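Local coordinates for protein aspergillopepsin-2 heavy chain (Aspergillus niger var. macrosporus, PDB 1Y43) that forms the heavy chain of a secreted acid endopeptidase of the glutamic peptidase (G1) family, which cleaves proteins, at residues Thr17-Phe29 with Asp39-Phe52. Sequence-based numbering, arbitrary orientation.
Sequences TCETAILQTGVDF and DAWYEWYPDYAYDF
W41 sends CG between its backbone N and carbonyl carbon (chi1 52°), and this lays the indole across the neighbouring strand over G26; T25 swings OG1 anti to its own N (chi1 -163°), back toward the carbonyl of W41. Both belong to an antiparallel beta hairpin of the concanavalin-like fold, in which strands 22-29 and 39-45 pair from I22 with Y45 to D28 with D39. With no side chain at G26, its CA packs against the indole as a CH-pi contact, 4.3 Å from G26 CA to the centroid of the six-membered ring of W41. CG of Q24 meets the edge of the same ring at CZ3. D28 OD1 lies 3.0 Å from W41 NE1, its carboxylate plane turned 47° from the indole, and W10 on strand 4-13 also meets this ring. Alongside, the amide of Q24 and the carboxylate of E43 point the same way; a water accepts from Q24 NE2 at 2.6 Å and donates weakly to E43 OE1. D28 and D39 also lie side by side, with D28 OD2 3.6 Å from D39 OD1. On the other face of the sheet, L23 CD1 packs 3.8 Å from W44 CE3, and the indole N-H of W44 is held by the carbonyl of G98. Here F52 turns its ring edge to T25. Two donors grip the carbonyl of W41 from opposite faces of its plane: G26 N at 3.1 Å from W41 O, and T25 OG1 at 2.8 Å from W41 O.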
ATOM      1  N   THR B  17       9.086   8.905  -7.675  1.00  8.25           N
ATOM      2  CA  THR B  17       9.800   9.812  -8.581  1.00  9.05           C
ATOM      3  C   THR B  17       8.819  10.760  -9.275  1.00  9.46           C
ATOM      4  O   THR B  17       9.216  11.650 -10.030  1.00  9.79           O
ATOM      5  CB  THR B  17      10.636   9.060  -9.644  1.00  8.15           C
ATOM      6  OG1 THR B  17       9.784   8.214 -10.422  1.00 10.25           O
ATOM      7  CG2 THR B  17      11.706   8.212  -8.979  1.00 10.14           C
ATOM      8  N   CYS B  18       7.528  10.514  -9.074  1.00  8.70           N
ATOM      9  CA  CYS B  18       6.479  11.354  -9.640  1.00  8.40           C
ATOM     10  C   CYS B  18       5.846  12.007  -8.420  1.00  9.33           C
ATOM     11  O   CYS B  18       5.233  11.323  -7.607  1.00  9.18           O
ATOM     12  CB  CYS B  18       5.449  10.502 -10.365  1.00  8.07           C
ATOM     13  SG  CYS B  18       4.038  11.509 -10.894  1.00  8.41           S
ATOM     14  N   GLU B  19       5.983  13.323  -8.302  1.00  9.68           N
ATOM     15  CA  GLU B  19       5.493  14.046  -7.126  1.00 12.75           C
ATOM     16  C   GLU B  19       4.107  14.673  -7.155  1.00 11.96           C
ATOM     17  O   GLU B  19       3.626  15.140  -6.125  1.00 13.20           O
ATOM     18  CB  GLU B  19       6.461  15.177  -6.773  1.00 16.09           C
ATOM     19  CG  GLU B  19       7.930  14.877  -7.009  1.00 21.86           C
ATOM     20  CD  GLU B  19       8.490  13.868  -6.031  1.00 25.94           C
ATOM     21  OE1 GLU B  19       8.098  13.897  -4.840  1.00 28.56           O
ATOM     22  OE2 GLU B  19       9.339  13.053  -6.462  1.00 29.15           O
ATOM     23  N   THR B  20       3.461  14.705  -8.304  1.00 10.41           N
ATOM     24  CA  THR B  20       2.172  15.371  -8.390  1.00  9.53           C
ATOM     25  C   THR B  20       0.923  14.611  -7.924  1.00  9.20           C
ATOM     26  O   THR B  20      -0.120  15.228  -7.678  1.00  9.42           O
ATOM     27  CB  THR B  20       1.988  15.908  -9.815  1.00 10.08           C
ATOM     28  OG1 THR B  20       2.274  14.850 -10.739  1.00  9.94           O
ATOM     29  CG2 THR B  20       2.982  17.066 -10.076  1.00 10.30           C
ATOM     30  N   ALA B  21       1.028  13.287  -7.781  1.00  8.34           N
ATOM     31  CA  ALA B  21      -0.111  12.486  -7.341  1.00  6.68           C
ATOM     32  C   ALA B  21       0.282  11.074  -6.981  1.00  6.50           C
ATOM     33  O   ALA B  21       1.392  10.628  -7.281  1.00  7.08           O
ATOM     34  CB  ALA B  21      -1.171  12.432  -8.429  1.00  9.10           C
ATOM     35  N   ILE B  22      -0.637  10.408  -6.292  1.00  5.85           N
ATOM     36  CA  ILE B  22      -0.501   9.014  -5.919  1.00  5.88           C
ATOM     37  C   ILE B  22      -1.904   8.438  -5.912  1.00  5.15           C
ATOM     38  O   ILE B  22      -2.800   8.987  -5.266  1.00  6.56           O
ATOM     39  CB  ILE B  22       0.037   8.760  -4.494  1.00  6.68           C
ATOM     40  CG1 ILE B  22       1.267   9.604  -4.188  1.00  8.43           C
ATOM     41  CG2 ILE B  22       0.376   7.270  -4.351  1.00  6.64           C
ATOM     42  CD1 ILE B  22       1.871   9.325  -2.824  1.00 10.27           C
ATOM     43  N   LEU B  23      -2.111   7.381  -6.689  1.00  4.55           N
ATOM     44  CA  LEU B  23      -3.391   6.681  -6.716  1.00  4.21           C
ATOM     45  C   LEU B  23      -3.080   5.433  -5.873  1.00  4.72           C
ATOM     46  O   LEU B  23      -2.259   4.590  -6.275  1.00  4.73           O
ATOM     47  CB  LEU B  23      -3.786   6.295  -8.149  1.00  5.59           C
ATOM     48  CG  LEU B  23      -4.898   5.248  -8.304  1.00  5.87           C
ATOM     49  CD1 LEU B  23      -6.167   5.643  -7.543  1.00  7.52           C
ATOM     50  CD2 LEU B  23      -5.197   5.048  -9.774  1.00  6.70           C
ATOM     51  N   GLN B  24      -3.745   5.294  -4.726  1.00  3.87           N
ATOM     52  CA  GLN B  24      -3.440   4.179  -3.834  1.00  3.48           C
ATOM     53  C   GLN B  24      -4.651   3.699  -3.056  1.00  3.38           C
ATOM     54  O   GLN B  24      -5.640   4.418  -2.898  1.00  4.02           O
ATOM     55  CB  GLN B  24      -2.374   4.623  -2.832  1.00  4.97           C
ATOM     56  CG  GLN B  24      -2.747   5.932  -2.148  1.00  6.00           C
ATOM     57  CD  GLN B  24      -1.660   6.500  -1.246  1.00  7.63           C
ATOM     58  OE1 GLN B  24      -0.711   5.821  -0.846  1.00  8.49           O
ATOM     59  NE2 GLN B  24      -1.858   7.749  -0.906  1.00  6.91           N
ATOM     60  N   THR B  25      -4.591   2.448  -2.626  1.00  2.68           N
ATOM     61  CA  THR B  25      -5.675   1.861  -1.856  1.00  3.08           C
ATOM     62  C   THR B  25      -5.065   0.791  -0.969  1.00  2.67           C
ATOM     63  O   THR B  25      -4.098   0.117  -1.358  1.00  3.83           O
ATOM     64  CB  THR B  25      -6.795   1.293  -2.755  1.00  3.62           C
ATOM     65  OG1 THR B  25      -7.977   1.093  -1.965  1.00  4.57           O
ATOM     66  CG2 THR B  25      -6.391  -0.053  -3.383  1.00  5.06           C
ATOM     67  N   GLY B  26      -5.593   0.656   0.242  1.00  3.51           N
ATOM     68  CA  GLY B  26      -5.048  -0.330   1.147  1.00  4.33           C
ATOM     69  C   GLY B  26      -5.810  -0.484   2.439  1.00  3.18           C
ATOM     70  O   GLY B  26      -6.968  -0.085   2.557  1.00  4.64           O
ATOM     71  N   VAL B  27      -5.111  -1.022   3.431  1.00  3.92           N
ATOM     72  CA  VAL B  27      -5.692  -1.311   4.728  1.00  4.15           C
ATOM     73  C   VAL B  27      -4.780  -0.843   5.850  1.00  4.63           C
ATOM     74  O   VAL B  27      -3.555  -0.927   5.727  1.00  5.21           O
ATOM     75  CB  VAL B  27      -5.855  -2.846   4.876  1.00  5.52           C
ATOM     76  CG1 VAL B  27      -6.300  -3.204   6.280  1.00  7.77           C
ATOM     77  CG2 VAL B  27      -6.849  -3.378   3.841  1.00  5.86           C
ATOM     78  N   ASP B  28      -5.376  -0.280   6.901  1.00  4.44           N
ATOM     79  CA  ASP B  28      -4.636   0.154   8.091  1.00  4.89           C
ATOM     80  C   ASP B  28      -4.863  -0.889   9.173  1.00  4.85           C
ATOM     81  O   ASP B  28      -5.945  -1.481   9.246  1.00  5.46           O
ATOM     82  CB  ASP B  28      -5.187   1.471   8.654  1.00  6.51           C
ATOM     83  CG  ASP B  28      -4.728   2.697   7.888  1.00  8.15           C
ATOM     84  OD1 ASP B  28      -3.888   2.593   6.996  1.00 10.54           O
ATOM     85  OD2 ASP B  28      -5.212   3.795   8.207  1.00 13.02           O
ATOM     86  N   PHE B  29      -3.836  -1.173   9.959  1.00  5.82           N
ATOM     87  CA  PHE B  29      -3.986  -2.101  11.086  1.00  6.54           C
ATOM     88  C   PHE B  29      -3.427  -1.400  12.305  1.00  5.27           C
ATOM     89  O   PHE B  29      -2.294  -0.931  12.278  1.00  6.72           O
ATOM     90  CB  PHE B  29      -3.269  -3.459  10.910  1.00  8.90           C
ATOM     91  CG  PHE B  29      -2.375  -3.549   9.715  1.00  9.73           C
ATOM     92  CD1 PHE B  29      -2.892  -3.918   8.478  1.00 11.56           C
ATOM     93  CD2 PHE B  29      -1.003  -3.319   9.837  1.00 11.93           C
ATOM     94  CE1 PHE B  29      -2.059  -4.060   7.368  1.00 12.11           C
ATOM     95  CE2 PHE B  29      -0.150  -3.455   8.740  1.00 12.51           C
ATOM     96  CZ  PHE B  29      -0.681  -3.827   7.503  1.00 12.32           C
ATOM     97  N   ASP B  39      -9.155  -1.155   8.916  1.00  8.95           N
ATOM     98  CA  ASP B  39     -10.032  -0.433   8.004  1.00  9.84           C
ATOM     99  C   ASP B  39      -9.446  -0.402   6.596  1.00  8.55           C
ATOM    100  O   ASP B  39      -8.230  -0.544   6.428  1.00  9.38           O
ATOM    101  CB  ASP B  39     -10.340   0.984   8.526  1.00 13.70           C
ATOM    102  CG  ASP B  39      -9.284   2.015   8.158  1.00 17.44           C
ATOM    103  OD1 ASP B  39      -8.118   1.655   7.903  1.00 21.31           O
ATOM    104  OD2 ASP B  39      -9.626   3.220   8.128  1.00 20.17           O
ATOM    105  N   ALA B  40     -10.300  -0.270   5.592  1.00  6.77           N
ATOM    106  CA  ALA B  40      -9.848  -0.191   4.207  1.00  5.59           C
ATOM    107  C   ALA B  40     -10.076   1.251   3.764  1.00  5.45           C
ATOM    108  O   ALA B  40     -11.049   1.885   4.181  1.00  5.97           O
ATOM    109  CB  ALA B  40     -10.629  -1.170   3.333  1.00  5.66           C
ATOM    110  N   TRP B  41      -9.219   1.752   2.883  1.00  4.75           N
ATOM    111  CA  TRP B  41      -9.316   3.137   2.436  1.00  5.06           C
ATOM    112  C   TRP B  41      -8.779   3.330   1.021  1.00  5.30           C
ATOM    113  O   TRP B  41      -8.121   2.437   0.472  1.00  4.44           O
ATOM    114  CB  TRP B  41      -8.497   4.023   3.393  1.00  5.43           C
ATOM    115  CG  TRP B  41      -7.063   3.540   3.588  1.00  5.93           C
ATOM    116  CD1 TRP B  41      -6.612   2.685   4.560  1.00  6.44           C
ATOM    117  CD2 TRP B  41      -5.936   3.799   2.731  1.00  6.40           C
ATOM    118  NE1 TRP B  41      -5.281   2.387   4.350  1.00  7.17           N
ATOM    119  CE2 TRP B  41      -4.842   3.054   3.237  1.00  6.61           C
ATOM    120  CE3 TRP B  41      -5.743   4.579   1.579  1.00  7.01           C
ATOM    121  CZ2 TRP B  41      -3.584   3.064   2.633  1.00  7.27           C
ATOM    122  CZ3 TRP B  41      -4.486   4.588   0.978  1.00  8.11           C
ATOM    123  CH2 TRP B  41      -3.424   3.832   1.510  1.00  8.08           C
ATOM    124  N   TYR B  42      -9.070   4.490   0.432  1.00  4.67           N
ATOM    125  CA  TYR B  42      -8.562   4.833  -0.899  1.00  5.04           C
ATOM    126  C   TYR B  42      -8.103   6.282  -0.843  1.00  6.15           C
ATOM    127  O   TYR B  42      -8.544   7.047   0.022  1.00  5.77           O
ATOM    128  CB  TYR B  42      -9.625   4.685  -1.997  1.00  6.15           C
ATOM    129  CG  TYR B  42     -10.832   5.580  -1.823  1.00  5.89           C
ATOM    130  CD1 TYR B  42     -10.825   6.902  -2.278  1.00  6.84           C
ATOM    131  CD2 TYR B  42     -11.976   5.101  -1.179  1.00  7.25           C
ATOM    132  CE1 TYR B  42     -11.930   7.723  -2.095  1.00  8.28           C
ATOM    133  CE2 TYR B  42     -13.090   5.904  -0.990  1.00  8.65           C
ATOM    134  CZ  TYR B  42     -13.059   7.215  -1.449  1.00  8.18           C
ATOM    135  OH  TYR B  42     -14.163   8.010  -1.256  1.00 12.39           O
ATOM    136  N   GLU B  43      -7.233   6.665  -1.767  1.00  5.69           N
ATOM    137  CA  GLU B  43      -6.746   8.029  -1.807  1.00  5.65           C
ATOM    138  C   GLU B  43      -6.117   8.373  -3.134  1.00  5.64           C
ATOM    139  O   GLU B  43      -5.412   7.558  -3.731  1.00  5.85           O
ATOM    140  CB  GLU B  43      -5.699   8.261  -0.705  1.00  7.33           C
ATOM    141  CG  GLU B  43      -5.045   9.653  -0.769  1.00  8.15           C
ATOM    142  CD  GLU B  43      -4.259  10.024   0.487  1.00  9.15           C
ATOM    143  OE1 GLU B  43      -3.865   9.127   1.266  1.00  9.86           O
ATOM    144  OE2 GLU B  43      -4.075  11.243   0.700  1.00 12.47           O
ATOM    145  N   TRP B  44      -6.444   9.552  -3.631  1.00  5.15           N
ATOM    146  CA  TRP B  44      -5.820  10.053  -4.835  1.00  5.31           C
ATOM    147  C   TRP B  44      -5.125  11.329  -4.341  1.00  6.27           C
ATOM    148  O   TRP B  44      -5.710  12.420  -4.341  1.00  5.91           O
ATOM    149  CB  TRP B  44      -6.829  10.366  -5.951  1.00  5.23           C
ATOM    150  CG  TRP B  44      -6.157  10.702  -7.277  1.00  6.41           C
ATOM    151  CD1 TRP B  44      -5.188  11.665  -7.506  1.00  7.86           C
ATOM    152  CD2 TRP B  44      -6.368  10.060  -8.534  1.00  5.19           C
ATOM    153  NE1 TRP B  44      -4.797  11.643  -8.812  1.00  7.89           N
ATOM    154  CE2 TRP B  44      -5.503  10.664  -9.470  1.00  7.74           C
ATOM    155  CE3 TRP B  44      -7.205   9.016  -8.963  1.00  5.98           C
ATOM    156  CZ2 TRP B  44      -5.447  10.265 -10.816  1.00  7.44           C
ATOM    157  CZ3 TRP B  44      -7.148   8.619 -10.295  1.00  6.61           C
ATOM    158  CH2 TRP B  44      -6.276   9.240 -11.202  1.00  6.60           C
ATOM    159  N   TYR B  45      -3.921  11.157  -3.808  1.00  7.13           N
ATOM    160  CA  TYR B  45      -3.125  12.267  -3.296  1.00  8.81           C
ATOM    161  C   TYR B  45      -2.981  13.298  -4.418  1.00  8.65           C
ATOM    162  O   TYR B  45      -2.739  12.920  -5.560  1.00  8.96           O
ATOM    163  CB  TYR B  45      -1.764  11.717  -2.860  1.00 10.35           C
ATOM    164  CG  TYR B  45      -0.774  12.754  -2.406  1.00 14.32           C
ATOM    165  CD1 TYR B  45       0.045  13.414  -3.327  1.00 17.06           C
ATOM    166  CD2 TYR B  45      -0.649  13.078  -1.057  1.00 16.64           C
ATOM    167  CE1 TYR B  45       0.974  14.377  -2.914  1.00 18.75           C
ATOM    168  CE2 TYR B  45       0.280  14.038  -0.627  1.00 18.07           C
ATOM    169  CZ  TYR B  45       1.083  14.686  -1.562  1.00 19.24           C
ATOM    170  OH  TYR B  45       1.985  15.654  -1.151  1.00 21.82           O
ATOM    171  N   PRO B  46      -2.982  14.609  -4.099  1.00  9.54           N
ATOM    172  CA  PRO B  46      -3.097  15.285  -2.802  1.00  9.44           C
ATOM    173  C   PRO B  46      -4.437  15.409  -2.092  1.00  9.45           C
ATOM    174  O   PRO B  46      -4.522  16.126  -1.094  1.00 12.05           O
ATOM    175  CB  PRO B  46      -2.474  16.648  -3.079  1.00  9.15           C
ATOM    176  CG  PRO B  46      -2.966  16.936  -4.427  1.00 10.32           C
ATOM    177  CD  PRO B  46      -2.774  15.606  -5.165  1.00 10.22           C
ATOM    178  N   ASP B  47      -5.483  14.762  -2.588  1.00  9.18           N
ATOM    179  CA  ASP B  47      -6.763  14.795  -1.887  1.00  9.42           C
ATOM    180  C   ASP B  47      -6.584  13.894  -0.648  1.00  9.25           C
ATOM    181  O   ASP B  47      -5.605  13.145  -0.544  1.00  8.82           O
ATOM    182  CB  ASP B  47      -7.869  14.230  -2.787  1.00 10.69           C
ATOM    183  CG  ASP B  47      -9.282  14.566  -2.303  1.00 14.19           C
ATOM    184  OD1 ASP B  47      -9.471  15.173  -1.225  1.00 14.97           O
ATOM    185  OD2 ASP B  47     -10.234  14.211  -3.029  1.00 16.85           O
ATOM    186  N   TYR B  48      -7.519  13.989   0.296  1.00  9.38           N
ATOM    187  CA  TYR B  48      -7.502  13.198   1.524  1.00  9.76           C
ATOM    188  C   TYR B  48      -7.789  11.728   1.271  1.00  8.86           C
ATOM    189  O   TYR B  48      -8.362  11.369   0.244  1.00  8.50           O
ATOM    190  CB  TYR B  48      -8.611  13.681   2.470  1.00 12.87           C
ATOM    191  CG  TYR B  48      -8.521  15.138   2.864  1.00 15.61           C
ATOM    192  CD1 TYR B  48      -7.656  15.544   3.874  1.00 15.97           C
ATOM    193  CD2 TYR B  48      -9.308  16.107   2.233  1.00 15.75           C
ATOM    194  CE1 TYR B  48      -7.569  16.880   4.252  1.00 18.44           C
ATOM    195  CE2 TYR B  48      -9.226  17.454   2.603  1.00 17.90           C
ATOM    196  CZ  TYR B  48      -8.353  17.830   3.615  1.00 18.86           C
ATOM    197  OH  TYR B  48      -8.248  19.158   3.987  1.00 20.31           O
ATOM    198  N   ALA B  49      -7.403  10.894   2.230  1.00  8.16           N
ATOM    199  CA  ALA B  49      -7.702   9.467   2.174  1.00  8.41           C
ATOM    200  C   ALA B  49      -9.129   9.361   2.735  1.00  8.71           C
ATOM    201  O   ALA B  49      -9.506  10.135   3.624  1.00  9.74           O
ATOM    202  CB  ALA B  49      -6.744   8.672   3.046  1.00  8.02           C
ATOM    203  N   TYR B  50      -9.935   8.468   2.173  1.00  8.12           N
ATOM    204  CA  TYR B  50     -11.307   8.263   2.634  1.00  8.03           C
ATOM    205  C   TYR B  50     -11.478   6.777   2.913  1.00  8.47           C
ATOM    206  O   TYR B  50     -10.853   5.938   2.263  1.00  8.11           O
ATOM    207  CB  TYR B  50     -12.332   8.743   1.590  1.00  7.23           C
ATOM    208  CG  TYR B  50     -12.268  10.230   1.292  1.00  7.43           C
ATOM    209  CD1 TYR B  50     -12.862  11.155   2.151  1.00  7.53           C
ATOM    210  CD2 TYR B  50     -11.606  10.711   0.158  1.00  7.59           C
ATOM    211  CE1 TYR B  50     -12.801  12.523   1.889  1.00  9.44           C
ATOM    212  CE2 TYR B  50     -11.545  12.080  -0.114  1.00  8.34           C
ATOM    213  CZ  TYR B  50     -12.140  12.979   0.759  1.00  8.95           C
ATOM    214  OH  TYR B  50     -12.070  14.334   0.521  1.00 10.00           O
ATOM    215  N   ASP B  51     -12.278   6.450   3.917  1.00  9.47           N
ATOM    216  CA  ASP B  51     -12.504   5.053   4.262  1.00 11.06           C
ATOM    217  C   ASP B  51     -13.626   4.420   3.470  1.00 11.31           C
ATOM    218  O   ASP B  51     -14.583   5.095   3.075  1.00 10.87           O
ATOM    219  CB  ASP B  51     -12.880   4.894   5.738  1.00 14.68           C
ATOM    220  CG  ASP B  51     -11.853   5.462   6.674  1.00 17.69           C
ATOM    221  OD1 ASP B  51     -10.641   5.389   6.382  1.00 20.94           O
ATOM    222  OD2 ASP B  51     -12.275   5.992   7.713  1.00 22.50           O
ATOM    223  N   PHE B  52     -13.480   3.117   3.235  1.00 10.58           N
ATOM    224  CA  PHE B  52     -14.504   2.302   2.591  1.00 11.69           C
ATOM    225  C   PHE B  52     -15.279   1.776   3.799  1.00 13.73           C
ATOM    226  O   PHE B  52     -14.825   0.852   4.478  1.00 14.02           O
ATOM    227  CB  PHE B  52     -13.878   1.107   1.884  1.00  8.93           C
ATOM    228  CG  PHE B  52     -13.371   1.398   0.517  1.00  8.26           C
ATOM    229  CD1 PHE B  52     -14.246   1.768  -0.502  1.00  8.43           C
ATOM    230  CD2 PHE B  52     -12.034   1.208   0.214  1.00  7.72           C
ATOM    231  CE1 PHE B  52     -13.794   1.932  -1.822  1.00  7.54           C
ATOM    232  CE2 PHE B  52     -11.572   1.369  -1.096  1.00  7.74           C
ATOM    233  CZ  PHE B  52     -12.456   1.728  -2.117  1.00  7.41           C
TER
HETATM  234  O   HOH W   1      -0.720   9.385   0.733  1.00 24.35           O